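PDB 3P1W: RabGDI protein from Plasmodium falciparum 3D7, which probably acts as a GDP-dissociation inhibitor that binds Rab GTPases and slows the release of their GDP in membrane traffic. Local coordinates for residues N66-F71 against E407-I412; C308-V313 against T430-A435; G324-C329 against S413-S418; N356-I361 against T385-N390. One frame throughout, in Å; residues are numbered along the deposited sequence.

Interaction 1 of 4, residues N66-F71 against E407-I412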
loop_
_atom_site.group_PDB
_atom_site.type_symbol
_atom_site.label_atom_id
_atom_site.label_comp_id
_atom_site.label_asym_id
_atom_site.label_seq_id
_atom_site.Cartn_x
_atom_site.Cartn_y
_atom_site.Cartn_z
ATOM N N ASN A 66 11.309 3.115 -20.154
ATOM C CA ASN A 66 9.876 3.136 -20.073
ATOM C C ASN A 66 9.378 4.268 -19.190
ATOM O O ASN A 66 8.362 4.843 -19.496
ATOM C CB ASN A 66 9.331 1.756 -19.720
ATOM C CG ASN A 66 9.471 0.784 -20.885
ATOM O OD1 ASN A 66 9.117 1.100 -22.034
ATOM N ND2 ASN A 66 10.016 -0.381 -20.612
ATOM N N LEU A 67 10.147 4.648 -18.165
ATOM C CA LEU A 67 9.781 5.778 -17.317
ATOM C C LEU A 67 9.741 7.028 -18.187
ATOM O O LEU A 67 8.768 7.791 -18.173
ATOM C CB LEU A 67 10.795 5.925 -16.181
ATOM C CG LEU A 67 10.565 6.950 -15.103
ATOM C CD1 LEU A 67 9.309 6.574 -14.288
ATOM C CD2 LEU A 67 11.813 7.063 -14.218
ATOM N N TYR A 68 10.792 7.199 -18.997
ATOM C CA TYR A 68 10.897 8.369 -19.852
ATOM C C TYR A 68 9.882 8.337 -20.986
ATOM O O TYR A 68 9.287 9.361 -21.306
ATOM C CB TYR A 68 12.357 8.560 -20.364
ATOM C CG TYR A 68 13.177 9.450 -19.447
ATOM C CD1 TYR A 68 13.679 8.971 -18.233
ATOM C CD2 TYR A 68 13.410 10.780 -19.768
ATOM C CE1 TYR A 68 14.382 9.802 -17.353
ATOM C CE2 TYR A 68 14.123 11.606 -18.906
ATOM C CZ TYR A 68 14.601 11.114 -17.704
ATOM O OH TYR A 68 15.305 11.930 -16.862
ATOM N N ASN A 69 9.663 7.173 -21.592
ATOM C CA ASN A 69 8.673 7.075 -22.667
ATOM C C ASN A 69 7.291 7.437 -22.162
ATOM O O ASN A 69 6.484 8.036 -22.898
ATOM C CB ASN A 69 8.642 5.667 -23.295
ATOM C CG ASN A 69 9.792 5.428 -24.283
ATOM O OD1 ASN A 69 10.560 6.338 -24.606
ATOM N ND2 ASN A 69 9.915 4.188 -24.756
ATOM N N THR A 70 7.020 7.050 -20.914
ATOM C CA THR A 70 5.702 7.219 -20.308
ATOM C C THR A 70 5.434 8.646 -19.874
ATOM O O THR A 70 4.374 9.168 -20.145
ATOM C CB THR A 70 5.516 6.255 -19.095
ATOM O OG1 THR A 70 5.589 4.898 -19.564
ATOM C CG2 THR A 70 4.183 6.509 -18.379
ATOM N N PHE A 71 6.408 9.272 -19.228
ATOM C CA PHE A 71 6.234 10.583 -18.628
ATOM C C PHE A 71 6.925 11.729 -19.370
ATOM O O PHE A 71 6.495 12.862 -19.249
ATOM C CB PHE A 71 6.833 10.565 -17.236
ATOM C CG PHE A 71 6.042 9.742 -16.222
ATOM C CD1 PHE A 71 4.993 10.317 -15.518
ATOM C CD2 PHE A 71 6.369 8.430 -15.972
ATOM C CE1 PHE A 71 4.279 9.556 -14.548
ATOM C CE2 PHE A 71 5.682 7.680 -15.028
ATOM C CZ PHE A 71 4.635 8.239 -14.323
ATOM N N GLU A 407 14.613 15.196 -11.072
ATOM C CA GLU A 407 13.502 15.023 -12.007
ATOM C C GLU A 407 12.234 14.616 -11.262
ATOM O O GLU A 407 12.302 13.935 -10.228
ATOM C CB GLU A 407 13.801 13.923 -13.023
ATOM C CG GLU A 407 15.037 14.131 -13.909
ATOM C CD GLU A 407 14.932 15.307 -14.853
ATOM O OE1 GLU A 407 13.802 15.782 -15.135
ATOM O OE2 GLU A 407 15.997 15.733 -15.365
ATOM N N LYS A 408 11.093 15.022 -11.811
ATOM C CA LYS A 408 9.767 14.686 -11.292
ATOM C C LYS A 408 8.949 13.988 -12.382
ATOM O O LYS A 408 8.936 14.409 -13.545
ATOM C CB LYS A 408 8.997 15.933 -10.884
ATOM C CG LYS A 408 9.477 16.587 -9.615
ATOM C CD LYS A 408 8.789 17.942 -9.429
ATOM C CE LYS A 408 9.502 18.782 -8.348
ATOM N NZ LYS A 408 8.853 20.139 -8.209
ATOM N N PHE A 409 8.275 12.931 -11.996
ATOM C CA PHE A 409 7.375 12.205 -12.877
ATOM C C PHE A 409 5.989 12.125 -12.184
ATOM O O PHE A 409 5.828 11.384 -11.227
ATOM C CB PHE A 409 7.930 10.811 -13.121
ATOM C CG PHE A 409 9.362 10.781 -13.581
ATOM C CD1 PHE A 409 9.660 10.637 -14.920
ATOM C CD2 PHE A 409 10.418 10.927 -12.675
ATOM C CE1 PHE A 409 10.981 10.588 -15.375
ATOM C CE2 PHE A 409 11.736 10.909 -13.115
ATOM C CZ PHE A 409 12.022 10.732 -14.486
ATOM N N VAL A 410 5.028 12.906 -12.654
ATOM C CA VAL A 410 3.758 13.080 -11.991
ATOM C C VAL A 410 2.637 12.341 -12.697
ATOM O O VAL A 410 2.532 12.401 -13.934
ATOM C CB VAL A 410 3.332 14.544 -11.945
ATOM C CG1 VAL A 410 1.964 14.641 -11.259
ATOM C CG2 VAL A 410 4.381 15.393 -11.212
ATOM N N LYS A 411 1.817 11.616 -11.934
ATOM C CA LYS A 411 0.651 10.910 -12.481
ATOM C C LYS A 411 -0.551 11.144 -11.576
ATOM O O LYS A 411 -0.495 10.916 -10.355
ATOM C CB LYS A 411 0.907 9.401 -12.626
ATOM C CG LYS A 411 -0.190 8.661 -13.345
ATOM C CD LYS A 411 0.223 7.203 -13.551
ATOM C CE LYS A 411 -0.872 6.407 -14.257
ATOM N NZ LYS A 411 -0.386 5.035 -14.496
ATOM N N ILE A 412 -1.620 11.646 -12.176
ATOM C CA ILE A 412 -2.873 11.831 -11.478
ATOM C C ILE A 412 -3.891 10.829 -12.011
ATOM O O ILE A 412 -4.076 10.702 -13.243
ATOM C CB ILE A 412 -3.393 13.267 -11.628
ATOM C CG1 ILE A 412 -2.408 14.258 -11.008
ATOM C CG2 ILE A 412 -4.791 13.401 -10.966
ATOM C CD1 ILE A 412 -2.653 15.745 -11.452
HETATM O O HOH W 1 15.631 14.373 -17.765
#

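Interaction 2 of 4, residues C308-V313 against T430-A435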
loop_
_atom_site.group_PDB
_atom_site.type_symbol
_atom_site.label_atom_id
_atom_site.label_comp_id
_atom_site.label_asym_id
_atom_site.label_seq_id
_atom_site.Cartn_x
_atom_site.Cartn_y
_atom_site.Cartn_z
ATOM N N CYS A 308 -11.664 -8.234 -12.175
ATOM C CA CYS A 308 -10.959 -7.316 -13.031
ATOM C C CYS A 308 -10.757 -5.982 -12.363
ATOM O O CYS A 308 -11.408 -5.675 -11.382
ATOM C CB CYS A 308 -11.718 -7.130 -14.339
ATOM S SG CYS A 308 -13.350 -6.370 -14.207
ATOM N N ASP A 309 -9.849 -5.199 -12.914
ATOM C CA ASP A 309 -9.689 -3.816 -12.450
ATOM C C ASP A 309 -10.696 -2.894 -13.162
ATOM O O ASP A 309 -11.337 -3.307 -14.138
ATOM C CB ASP A 309 -8.231 -3.388 -12.569
ATOM C CG ASP A 309 -7.783 -3.133 -13.978
ATOM O OD1 ASP A 309 -8.180 -2.112 -14.574
ATOM O OD2 ASP A 309 -6.939 -3.906 -14.446
ATOM N N PRO A 310 -10.851 -1.649 -12.687
ATOM C CA PRO A 310 -11.874 -0.779 -13.216
ATOM C C PRO A 310 -11.764 -0.483 -14.719
ATOM O O PRO A 310 -12.791 -0.218 -15.371
ATOM C CB PRO A 310 -11.728 0.505 -12.354
ATOM C CG PRO A 310 -11.205 0.025 -11.081
ATOM C CD PRO A 310 -10.197 -1.055 -11.497
ATOM N N SER A 311 -10.572 -0.583 -15.287
ATOM C CA SER A 311 -10.391 -0.277 -16.698
ATOM C C SER A 311 -11.119 -1.242 -17.617
ATOM O O SER A 311 -11.332 -0.904 -18.790
ATOM C CB SER A 311 -8.911 -0.223 -17.104
ATOM O OG SER A 311 -8.303 -1.477 -17.135
ATOM N N TYR A 312 -11.471 -2.419 -17.114
ATOM C CA TYR A 312 -12.158 -3.438 -17.921
ATOM C C TYR A 312 -13.680 -3.342 -17.897
ATOM O O TYR A 312 -14.369 -4.075 -18.656
ATOM C CB TYR A 312 -11.683 -4.844 -17.528
ATOM C CG TYR A 312 -10.294 -5.106 -17.997
ATOM C CD1 TYR A 312 -10.036 -5.569 -19.283
ATOM C CD2 TYR A 312 -9.201 -4.874 -17.139
ATOM C CE1 TYR A 312 -8.736 -5.804 -19.719
ATOM C CE2 TYR A 312 -7.911 -5.098 -17.568
ATOM C CZ TYR A 312 -7.674 -5.551 -18.852
ATOM O OH TYR A 312 -6.360 -5.749 -19.248
ATOM N N VAL A 313 -14.219 -2.412 -17.115
ATOM C CA VAL A 313 -15.663 -2.271 -16.972
ATOM C C VAL A 313 -16.137 -0.860 -17.231
ATOM O O VAL A 313 -17.226 -0.465 -16.787
ATOM C CB VAL A 313 -16.153 -2.758 -15.573
ATOM C CG1 VAL A 313 -15.929 -4.273 -15.396
ATOM C CG2 VAL A 313 -15.464 -1.964 -14.405
ATOM N N THR A 430 -11.903 -4.851 -8.648
ATOM C CA THR A 430 -10.961 -4.316 -7.634
ATOM C C THR A 430 -11.052 -2.787 -7.590
ATOM O O THR A 430 -11.250 -2.131 -8.617
ATOM C CB THR A 430 -9.520 -4.766 -7.882
ATOM O OG1 THR A 430 -9.099 -4.411 -9.200
ATOM C CG2 THR A 430 -9.363 -6.281 -7.657
ATOM N N SER A 431 -10.910 -2.225 -6.398
ATOM C CA SER A 431 -10.825 -0.773 -6.248
ATOM C C SER A 431 -9.482 -0.241 -6.745
ATOM O O SER A 431 -8.465 -0.957 -6.806
ATOM C CB SER A 431 -11.093 -0.370 -4.778
ATOM O OG SER A 431 -10.056 -0.840 -3.938
ATOM N N SER A 432 -9.444 1.032 -7.094
ATOM C CA SER A 432 -8.194 1.650 -7.486
ATOM C C SER A 432 -7.275 1.717 -6.271
ATOM O O SER A 432 -7.765 1.778 -5.148
ATOM C CB SER A 432 -8.430 3.054 -8.003
ATOM O OG SER A 432 -9.430 3.053 -9.005
ATOM N N TYR A 433 -5.963 1.682 -6.515
ATOM C CA TYR A 433 -4.961 1.809 -5.441
ATOM C C TYR A 433 -5.031 3.224 -4.862
ATOM O O TYR A 433 -5.046 4.200 -5.605
ATOM C CB TYR A 433 -3.539 1.478 -5.920
ATOM C CG TYR A 433 -3.436 0.060 -6.381
ATOM C CD1 TYR A 433 -3.180 -0.971 -5.494
ATOM C CD2 TYR A 433 -3.727 -0.261 -7.702
ATOM C CE1 TYR A 433 -3.176 -2.279 -5.922
ATOM C CE2 TYR A 433 -3.727 -1.567 -8.138
ATOM C CZ TYR A 433 -3.447 -2.564 -7.242
ATOM O OH TYR A 433 -3.483 -3.863 -7.676
ATOM N N ASP A 434 -5.099 3.293 -3.534
ATOM C CA ASP A 434 -5.173 4.598 -2.827
ATOM C C ASP A 434 -3.793 5.172 -2.523
ATOM O O ASP A 434 -2.745 4.582 -2.830
ATOM C CB ASP A 434 -6.068 4.465 -1.578
ATOM C CG ASP A 434 -5.430 3.657 -0.471
ATOM O OD1 ASP A 434 -4.184 3.523 -0.433
ATOM O OD2 ASP A 434 -6.168 3.157 0.405
ATOM N N ALA A 435 -3.787 6.379 -1.946
ATOM C CA ALA A 435 -2.566 7.111 -1.707
ATOM C C ALA A 435 -1.657 6.508 -0.629
ATOM O O ALA A 435 -0.516 6.945 -0.509
ATOM C CB ALA A 435 -2.907 8.594 -1.321
#

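Interaction 3 of 4, residues G324-C329 against S413-S418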
loop_
_atom_site.group_PDB
_atom_site.type_symbol
_atom_site.label_atom_id
_atom_site.label_comp_id
_atom_site.label_asym_id
_atom_site.label_seq_id
_atom_site.Cartn_x
_atom_site.Cartn_y
_atom_site.Cartn_z
ATOM N N GLY A 324 -12.911 10.121 -6.214
ATOM C CA GLY A 324 -11.852 11.122 -6.126
ATOM C C GLY A 324 -10.701 10.835 -7.076
ATOM O O GLY A 324 -10.869 10.122 -8.081
ATOM N N GLN A 325 -9.559 11.453 -6.793
ATOM C CA GLN A 325 -8.319 11.240 -7.560
ATOM C C GLN A 325 -7.142 11.127 -6.601
ATOM O O GLN A 325 -7.193 11.645 -5.488
ATOM C CB GLN A 325 -8.044 12.419 -8.517
ATOM C CG GLN A 325 -9.055 12.591 -9.644
ATOM C CD GLN A 325 -8.587 13.551 -10.706
ATOM O OE1 GLN A 325 -8.272 14.692 -10.416
ATOM N NE2 GLN A 325 -8.557 13.094 -11.952
ATOM N N VAL A 326 -6.089 10.474 -7.070
ATOM C CA VAL A 326 -4.820 10.348 -6.353
ATOM C C VAL A 326 -3.719 10.986 -7.218
ATOM O O VAL A 326 -3.772 10.888 -8.449
ATOM C CB VAL A 326 -4.505 8.880 -6.013
ATOM C CG1 VAL A 326 -4.498 7.952 -7.294
ATOM C CG2 VAL A 326 -3.147 8.792 -5.295
ATOM N N ILE A 327 -2.753 11.682 -6.584
ATOM C CA ILE A 327 -1.567 12.162 -7.263
ATOM C C ILE A 327 -0.378 11.445 -6.666
ATOM O O ILE A 327 -0.306 11.241 -5.436
ATOM C CB ILE A 327 -1.434 13.721 -7.175
ATOM C CG1 ILE A 327 -0.169 14.189 -7.898
ATOM C CG2 ILE A 327 -1.494 14.210 -5.687
ATOM C CD1 ILE A 327 -0.133 15.749 -8.137
ATOM N N ARG A 328 0.485 10.954 -7.545
ATOM C CA ARG A 328 1.781 10.426 -7.177
ATOM C C ARG A 328 2.857 11.113 -7.975
ATOM O O ARG A 328 2.745 11.269 -9.187
ATOM C CB ARG A 328 1.885 8.894 -7.397
ATOM C CG ARG A 328 0.891 8.099 -6.607
ATOM C CD ARG A 328 1.137 6.612 -6.635
ATOM N NE ARG A 328 0.091 5.939 -5.868
ATOM C CZ ARG A 328 -1.123 5.615 -6.353
ATOM N NH1 ARG A 328 -1.432 5.834 -7.622
ATOM N NH2 ARG A 328 -2.022 5.052 -5.570
ATOM N N CYS A 329 3.895 11.550 -7.267
ATOM C CA CYS A 329 5.016 12.237 -7.865
ATOM C C CYS A 329 6.260 11.457 -7.526
ATOM O O CYS A 329 6.670 11.409 -6.370
ATOM C CB CYS A 329 5.142 13.671 -7.322
ATOM S SG CYS A 329 6.424 14.589 -8.242
ATOM N N SER A 413 -4.485 10.059 -11.115
ATOM C CA SER A 413 -5.381 8.960 -11.508
ATOM C C SER A 413 -6.744 9.078 -10.811
ATOM O O SER A 413 -6.827 9.477 -9.633
ATOM C CB SER A 413 -4.746 7.613 -11.150
ATOM O OG SER A 413 -3.487 7.420 -11.786
ATOM N N ASP A 414 -7.808 8.659 -11.511
ATOM C CA ASP A 414 -9.123 8.575 -10.899
ATOM C C ASP A 414 -9.166 7.392 -9.940
ATOM O O ASP A 414 -8.555 6.351 -10.186
ATOM C CB ASP A 414 -10.235 8.443 -11.961
ATOM C CG ASP A 414 -10.385 9.672 -12.833
ATOM O OD1 ASP A 414 -10.147 10.814 -12.404
ATOM O OD2 ASP A 414 -10.765 9.480 -13.999
ATOM N N LEU A 415 -9.854 7.574 -8.824
ATOM C CA LEU A 415 -10.080 6.532 -7.828
ATOM C C LEU A 415 -11.498 6.013 -7.952
ATOM O O LEU A 415 -12.465 6.789 -7.811
ATOM C CB LEU A 415 -9.894 7.071 -6.404
ATOM C CG LEU A 415 -8.493 7.539 -6.007
ATOM C CD1 LEU A 415 -8.501 8.257 -4.637
ATOM C CD2 LEU A 415 -7.507 6.346 -6.023
ATOM N N TYR A 416 -11.600 4.707 -8.242
ATOM C CA TYR A 416 -12.851 3.989 -8.298
ATOM C C TYR A 416 -12.982 2.980 -7.177
ATOM O O TYR A 416 -11.991 2.391 -6.701
ATOM C CB TYR A 416 -12.979 3.223 -9.607
ATOM C CG TYR A 416 -13.063 4.116 -10.789
ATOM C CD1 TYR A 416 -14.256 4.780 -11.096
ATOM C CD2 TYR A 416 -11.964 4.305 -11.622
ATOM C CE1 TYR A 416 -14.353 5.595 -12.225
ATOM C CE2 TYR A 416 -12.039 5.154 -12.725
ATOM C CZ TYR A 416 -13.246 5.781 -13.024
ATOM O OH TYR A 416 -13.348 6.610 -14.136
ATOM N N VAL A 417 -14.218 2.811 -6.752
ATOM C CA VAL A 417 -14.607 1.682 -5.948
ATOM C C VAL A 417 -15.734 0.948 -6.652
ATOM O O VAL A 417 -16.392 1.491 -7.525
ATOM C CB VAL A 417 -15.038 2.105 -4.523
ATOM C CG1 VAL A 417 -13.866 2.806 -3.746
ATOM C CG2 VAL A 417 -16.310 2.978 -4.531
ATOM N N SER A 418 -15.961 -0.287 -6.259
ATOM C CA SER A 418 -17.022 -1.079 -6.845
ATOM C C SER A 418 -18.350 -0.622 -6.253
ATOM O O SER A 418 -18.388 -0.146 -5.138
ATOM C CB SER A 418 -16.773 -2.544 -6.541
ATOM O OG SER A 418 -16.884 -2.757 -5.144
#

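Interaction 4 of 4, residues N356-I361 against T385-N390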
loop_
_atom_site.group_PDB
_atom_site.type_symbol
_atom_site.label_atom_id
_atom_site.label_comp_id
_atom_site.label_asym_id
_atom_site.label_seq_id
_atom_site.Cartn_x
_atom_site.Cartn_y
_atom_site.Cartn_z
ATOM N N ASN A 356 -3.132 20.902 7.278
ATOM C CA ASN A 356 -4.442 21.586 7.221
ATOM C C ASN A 356 -5.349 21.069 6.144
ATOM O O ASN A 356 -6.003 21.838 5.427
ATOM C CB ASN A 356 -4.264 23.089 7.027
ATOM C CG ASN A 356 -3.156 23.614 7.819
ATOM O OD1 ASN A 356 -3.230 23.655 9.036
ATOM N ND2 ASN A 356 -2.099 24.024 7.146
ATOM N N ARG A 357 -5.425 19.735 6.052
ATOM C CA ARG A 357 -6.148 19.070 4.996
ATOM C C ARG A 357 -6.903 17.889 5.575
ATOM O O ARG A 357 -6.854 17.640 6.763
ATOM C CB ARG A 357 -5.190 18.631 3.878
ATOM C CG ARG A 357 -4.136 17.651 4.327
ATOM C CD ARG A 357 -3.138 17.399 3.209
ATOM N NE ARG A 357 -3.715 16.602 2.109
ATOM C CZ ARG A 357 -4.023 17.089 0.903
ATOM N NH1 ARG A 357 -3.871 18.378 0.606
ATOM N NH2 ARG A 357 -4.480 16.274 -0.034
ATOM N N LYS A 358 -7.650 17.208 4.733
ATOM C CA LYS A 358 -8.605 16.207 5.204
ATOM C C LYS A 358 -8.177 14.782 4.869
ATOM O O LYS A 358 -8.948 13.830 5.041
ATOM C CB LYS A 358 -9.966 16.496 4.576
ATOM C CG LYS A 358 -10.585 17.848 4.939
ATOM C CD LYS A 358 -10.996 17.931 6.382
ATOM C CE LYS A 358 -11.845 19.187 6.665
ATOM N NZ LYS A 358 -11.431 19.846 7.947
ATOM N N SER A 359 -6.941 14.619 4.415
ATOM C CA SER A 359 -6.422 13.261 4.168
ATOM C C SER A 359 -4.902 13.276 4.234
ATOM O O SER A 359 -4.257 14.299 3.904
ATOM C CB SER A 359 -6.931 12.742 2.829
ATOM O OG SER A 359 -6.467 13.546 1.735
ATOM N N ASP A 360 -4.315 12.171 4.687
ATOM C CA ASP A 360 -2.878 12.139 4.936
ATOM C C ASP A 360 -2.080 12.200 3.612
ATOM O O ASP A 360 -2.601 11.865 2.529
ATOM C CB ASP A 360 -2.480 10.887 5.711
ATOM C CG ASP A 360 -2.984 10.868 7.162
ATOM O OD1 ASP A 360 -3.769 11.753 7.612
ATOM O OD2 ASP A 360 -2.583 9.909 7.862
ATOM N N ILE A 361 -0.822 12.582 3.715
ATOM C CA ILE A 361 0.121 12.501 2.592
ATOM C C ILE A 361 1.252 11.569 3.000
ATOM O O ILE A 361 1.598 11.479 4.196
ATOM C CB ILE A 361 0.591 13.894 2.158
ATOM C CG1 ILE A 361 -0.627 14.685 1.622
ATOM C CG2 ILE A 361 1.706 13.827 1.124
ATOM C CD1 ILE A 361 -0.323 16.124 1.125
ATOM N N THR A 385 -4.207 12.134 -1.680
ATOM C CA THR A 385 -5.575 12.204 -2.213
ATOM C C THR A 385 -5.831 13.634 -2.619
ATOM O O THR A 385 -5.554 14.551 -1.856
ATOM C CB THR A 385 -6.639 11.763 -1.199
ATOM O OG1 THR A 385 -6.290 10.481 -0.685
ATOM C CG2 THR A 385 -8.064 11.692 -1.887
ATOM N N VAL A 386 -6.343 13.823 -3.836
ATOM C CA VAL A 386 -6.550 15.154 -4.367
ATOM C C VAL A 386 -7.776 15.793 -3.669
ATOM O O VAL A 386 -8.866 15.227 -3.678
ATOM C CB VAL A 386 -6.773 15.122 -5.872
ATOM C CG1 VAL A 386 -7.145 16.531 -6.359
ATOM C CG2 VAL A 386 -5.524 14.573 -6.616
ATOM N N GLU A 387 -7.577 16.935 -3.035
ATOM C CA GLU A 387 -8.650 17.670 -2.377
ATOM C C GLU A 387 -9.004 19.013 -3.013
ATOM O O GLU A 387 -10.018 19.621 -2.628
ATOM C CB GLU A 387 -8.291 17.902 -0.878
ATOM C CG GLU A 387 -8.183 16.603 -0.151
ATOM C CD GLU A 387 -8.015 16.697 1.354
ATOM O OE1 GLU A 387 -7.857 17.813 1.919
ATOM O OE2 GLU A 387 -8.054 15.595 1.961
ATOM N N THR A 388 -8.196 19.477 -3.969
ATOM C CA THR A 388 -8.358 20.789 -4.557
ATOM C C THR A 388 -8.274 20.756 -6.107
ATOM O O THR A 388 -8.014 19.703 -6.699
ATOM C CB THR A 388 -7.274 21.784 -4.067
ATOM O OG1 THR A 388 -6.024 21.567 -4.776
ATOM C CG2 THR A 388 -7.066 21.688 -2.535
ATOM N N ASN A 389 -8.485 21.941 -6.692
ATOM C CA ASN A 389 -8.346 22.198 -8.128
ATOM C C ASN A 389 -6.918 22.103 -8.639
ATOM O O ASN A 389 -6.713 21.978 -9.852
ATOM C CB ASN A 389 -9.004 23.557 -8.535
ATOM C CG ASN A 389 -8.255 24.820 -8.016
ATOM O OD1 ASN A 389 -7.407 24.765 -7.139
ATOM N ND2 ASN A 389 -8.626 25.969 -8.561
ATOM N N ASN A 390 -5.948 22.102 -7.723
ATOM C CA ASN A 390 -4.520 22.177 -8.050
ATOM C C ASN A 390 -3.685 21.198 -7.232
ATOM O O ASN A 390 -2.988 21.577 -6.289
ATOM C CB ASN A 390 -3.981 23.608 -7.891
ATOM C CG ASN A 390 -2.586 23.783 -8.517
ATOM O OD1 ASN A 390 -1.869 22.809 -8.769
ATOM N ND2 ASN A 390 -2.186 25.027 -8.722
HETATM O O HOH W 2 -4.005 13.514 0.833
HETATM O O HOH W 3 -4.527 10.236 1.437
#

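Interaction 1 of 4, residues N66-F71 against E407-I412
F409 reaches from the strand into the three side chains L67, Y68 and F71 of the helix. The first group of contacts is aromatic. The F409 ring turns its edge to the face of Y68, with planes 77° apart and centroids 5.6 Å apart. It also turns an edge to the face of F71. Both pairs are offset edge-to-face stacks, and the three rings form an aromatic cluster.

The second group is CH-pi. CD2 of L67 sits over one face of the F409 ring, 3.9 Å from its centroid. The chi1 of L67 (-175°) places CG anti to the backbone N, where it lies 3.7 Å from F409 CE1. F409 CB in turn lies over the centre of the F71 ring, 3.8 Å from the centroid.

Polar contacts are few. F71 CE1 meets V410 O at the ring edge, 3.4 Å away. A water lies 2.6 Å from Y68 OH and donates a weak bond to E407 OE2.

K72, just past the helix segment, makes a cation-pi contact with F409. The axes of segments 66-71 and 407-412 make an angle of 57°. Strand 405-418 is hydrogen-bonded to strand 320-333. V410 turns its CB away from the helix; its side chain touches C329 of strand 320-333 and I392 of helix 391-394.

Interaction 2 of 4, residues C308-V313 against T430-A435
D309 CB lies 3.6 Å from T430 OG1, and D309 OD1 is gripped by two donors of S311. S311 OG gives the shorter bond, 2.6 Å to D309 OD1, on the syn side of the carboxylate. S311 N reaches the same OD1 on the anti side, at 2.9 Å. Both donors lie somewhat out of the carboxylate plane. The chi1 of D309 (73°) sets CG between the backbone N and the carbonyl carbon, and the two S311 bonds fix OD1. R51 NH1 also hydrogen-bonds S311 OG, which therefore has two partners.

Between the segments there is one hydrogen bond. T430 N donates to C308 O at 2.9 Å, with an angle of 160°. T430 OG1 lies 3.4 Å from D309 CA. Its hydrogen-bond partner is E32 OE2 of helix 30-41.

The rest is close packing of the P310 ring. P310 CD lies 3.2 Å from T430 O, and CG of the same ring is almost as near. T430 O is buried here and has no hydrogen-bond partner in the model. S432 OG is 4.1 Å from P310 CG; its hydrogen-bond partner is Y416 N.

D309 forms an Asx turn that leads into a short 3-10 turn starting at P310. The contact joins the loops leaving the parallel strands 305-308 and 427-429. This is consistent with the Rossmann-like, dinucleotide-binding type of domain to which Rab GDI proteins are related.

Interaction 3 of 4, residues G324-C329 against S413-S418
V326 and S413 form an antiparallel hydrogen-bonded pair that satisfies each other's backbone groups. V326 N donates to S413 O at 2.8 Å, and S413 N returns a bond to V326 O at 2.9 Å. Both donors lie nearly in line with the carbonyl they approach. S413 O also has Q325 CA close by, at 3.1 Å, in a CA-H...O contact.

L415 N donates to G324 O at 2.8 Å. The N-H points straight at the oxygen (171°), yet the nitrogen stands 42° out of the carbonyl plane.

Q325 and D414 are a non-hydrogen-bonded pair, and their side chains lie side by side on one face. Q325 NE2 donates to D414 OD1, 2.8 Å away, with amide and carboxylate nearly coplanar. OD1 is shared, for K322 NZ makes a salt bridge to it. The backbone of Q325 turns the other way and bonds V386.

V326, S413 and L415 occupy the opposite face. L415 CG lies beside its backbone N (chi1 -65°). L415 CD2 packs on V326 CG1 at 3.6 Å. V326 CG2 covers a face of the R328 guanidinium, whose NH2 bonds Y433 O and D434 O.

The chemistry thus divides by face. The lysine and amide around D414 OD1 would be expected to stabilise a charged carboxylate on one side. The other face mixes the V326-L415 hydrocarbon packing with the S413 hydroxyl and the R328 guanidinium.

Interaction 4 of 4, residues N356-I361 against T385-N390
E387 places its carboxylate against R357, K358 and S359. K358 N donates at 2.9 Å to E387 OE1, which accepts with its syn lone pair. S359 OG donates to E387 OE2 at 2.6 Å, from 43° above the carboxylate plane. The R357 guanidinium stacks on this carboxylate. Their planes are 13° apart, and E387 OE1 lies over the centre of the guanidinium. The opposite charges probably attract, though no N-H of R357 points at E387 OE2.

The next shell holds the arginine. The R357 chain bends at chi3 (-71°), which sets NE. R357 NE donates to S359 O at 3.0 Å, nearly in the guanidinium plane. I361 CD1 packs on the face opposite E387. E394 OE1 pairs with R357 NH2 and also accepts from E387 N.

Water fills in the polar edge. One molecule accepts from R357 NH2 and T385 N and donates to S359 OG at 2.6 Å. A second donates to D360 O and lies 2.8 Å from T385 OG1.

This surface contact brings together the loop that leads into strand 361-367 and the end of strand 378-385, its antiparallel neighbour. E394 belongs to helix 391-394, which follows directly, with N390 as its N-cap.

Overall arrangement
Interactions 1 and 3 use the same strand, 405-418, at different points. Interaction 3 joins it to strand 320-333 by backbone bonds, and interaction 1 sets a helix against it by aromatic and CH-pi packing. They meet where K411 N bonds R328 O. Interaction 4 lies on the other side of strand 320-333, linked by the bond from V386 N to Q325 O. It is a surface contact of charge, hydroxyl and water, whereas the other three are partly buried. Interaction 2 belongs to the loops of a different sheet. Its centre is 9 Å from that of interaction 3, and S432 OG to Y416 N and R328 NH2 to D434 O tie the two together.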